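Subclass B3 metallo-beta-lactamase (Sphingobium indicum, PDB 7LUU) probably hydrolyses the beta-lactam ring of antibiotics at a two-zinc active site. Local coordinates at residues Ala144-Arg147 against Gly148-Leu152. Numbering follows the deposited sequence.
Sequences ASRR and GAEGL. With SO4 (sulfate ion), chain B.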
loop_
_atom_site.group_PDB
_atom_site.type_symbol
_atom_site.label_atom_id
_atom_site.label_comp_id
_atom_site.label_asym_id
_atom_site.label_seq_id
_atom_site.Cartn_x
_atom_site.Cartn_y
_atom_site.Cartn_z
ATOM N N ALA A 144 -2.438 -6.567 7.966
ATOM C CA ALA A 144 -2.869 -6.778 6.576
ATOM C C ALA A 144 -4.260 -7.406 6.563
ATOM O O ALA A 144 -4.797 -7.798 7.596
ATOM C CB ALA A 144 -1.907 -7.689 5.807
ATOM N N SER A 145 -4.809 -7.523 5.375
ATOM C CA SER A 145 -6.000 -8.335 5.186
ATOM C C SER A 145 -5.695 -9.814 5.352
ATOM O O SER A 145 -4.531 -10.257 5.415
ATOM C CB SER A 145 -6.581 -8.099 3.808
ATOM O OG SER A 145 -5.714 -8.630 2.832
ATOM N N ARG A 146 -6.770 -10.599 5.410
ATOM C CA ARG A 146 -6.605 -12.053 5.507
ATOM C C ARG A 146 -5.774 -12.604 4.334
ATOM O O ARG A 146 -4.778 -13.312 4.548
ATOM C CB ARG A 146 -7.985 -12.741 5.608
ATOM C CG ARG A 146 -7.802 -14.275 5.800
ATOM C CD ARG A 146 -9.149 -14.989 5.837
ATOM N NE ARG A 146 -9.805 -14.908 4.524
ATOM C CZ ARG A 146 -9.620 -15.786 3.531
ATOM N NH1 ARG A 146 -10.245 -15.600 2.405
ATOM N NH2 ARG A 146 -8.782 -16.816 3.644
ATOM N N ARG A 147 -6.182 -12.300 3.081
ATOM C CA ARG A 147 -5.437 -12.788 1.922
ATOM C C ARG A 147 -4.080 -12.124 1.798
ATOM O O ARG A 147 -3.082 -12.763 1.377
ATOM C CB ARG A 147 -6.277 -12.572 0.649
ATOM C CG ARG A 147 -7.464 -13.525 0.569
ATOM C CD ARG A 147 -7.100 -15.024 0.513
ATOM N NE ARG A 147 -6.030 -15.319 -0.426
ATOM C CZ ARG A 147 -6.154 -15.360 -1.754
ATOM N NH1 ARG A 147 -7.377 -15.219 -2.322
ATOM N NH2 ARG A 147 -5.059 -15.598 -2.507
ATOM N N GLY A 148 -4.034 -10.838 2.120
ATOM C CA GLY A 148 -2.766 -10.127 2.116
ATOM C C GLY A 148 -1.765 -10.771 3.055
ATOM O O GLY A 148 -0.614 -10.988 2.683
ATOM N N ALA A 149 -2.203 -11.079 4.285
ATOM C CA ALA A 149 -1.322 -11.718 5.263
ATOM C C ALA A 149 -0.769 -13.048 4.757
ATOM O O ALA A 149 0.394 -13.411 5.046
ATOM C CB ALA A 149 -2.073 -11.948 6.576
ATOM N N GLU A 150 -1.587 -13.793 4.040
ATOM C CA GLU A 150 -1.123 -15.071 3.492
ATOM C C GLU A 150 0.020 -14.853 2.502
ATOM O O GLU A 150 1.020 -15.604 2.518
ATOM C CB GLU A 150 -2.262 -15.797 2.769
ATOM C CG GLU A 150 -3.371 -16.274 3.706
ATOM C CD GLU A 150 -4.550 -16.875 2.971
ATOM O OE1 GLU A 150 -4.603 -16.829 1.733
ATOM O OE2 GLU A 150 -5.428 -17.434 3.677
ATOM N N GLY A 151 -0.105 -13.811 1.671
ATOM C CA GLY A 151 0.967 -13.482 0.748
ATOM C C GLY A 151 2.186 -12.944 1.459
ATOM O O GLY A 151 3.303 -13.191 1.025
ATOM N N LEU A 152 1.981 -12.193 2.554
ATOM C CA LEU A 152 3.133 -11.663 3.292
ATOM C C LEU A 152 3.905 -12.793 3.951
ATOM O O LEU A 152 5.127 -12.759 3.989
ATOM C CB LEU A 152 2.658 -10.638 4.348
ATOM C CG LEU A 152 2.066 -9.341 3.758
ATOM C CD1 LEU A 152 1.531 -8.483 4.930
ATOM C CD2 LEU A 152 3.136 -8.550 2.987
HETATM S S SO4 B . -12.079 -12.562 3.143
HETATM O O1 SO4 B . -12.905 -13.701 2.759
HETATM O O2 SO4 B . -10.809 -12.645 2.430
HETATM O O3 SO4 B . -12.783 -11.339 2.752
HETATM O O4 SO4 B . -11.803 -12.599 4.579
#
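E150 splits its carboxylate between two consecutive arginines, R146 and R147, in the first turn of helix 146-154. E150 OE1 accepts a weak bond from R147 NE at 3.0 Å, bent to 128° at the hydrogen. OE1 lies at the edge of that guanidinium. E150 OE2 pairs more loosely with R146 NH2, at 3.4 Å. Here the two side chains run alongside each other, and the guanidinium stands almost perpendicular to the carboxylate, 84° between planes. The R147 chain folds back at its second and third torsions, which brings NE to OE1. R146 also holds a sulfate, probably from the crystallisation liquor. R146 NE gives a nearly straight bond to sulfate O4 at 3.1 Å, and R146 NH1 bonds sulfate O2 at 3.0 Å. The sulfate sulfur lies at the edge of the R146 guanidinium, in its plane. The nearby charges probably favour an ionised E150. D160 forms a second salt bridge with R147, through NH2.

S145 is the N-cap. Its OG accepts from G148 N at 2.9 Å and also bonds G203 O. The turn then closes with A149 N to S145 O at 2.7 Å. On the buried side, A144 CB packs against L152 CD1 at 3.6 Å.

The segment belongs to a beta-alpha-beta unit of the metallo-beta-lactamase fold. Strand 141-144 runs into helix 146-154, and the chain returns as strand 176-178. The side chains of A149 and L152 pack on that last strand, against V178 and L176, while L152 also touches P123, beside zinc ligands E122 and H124.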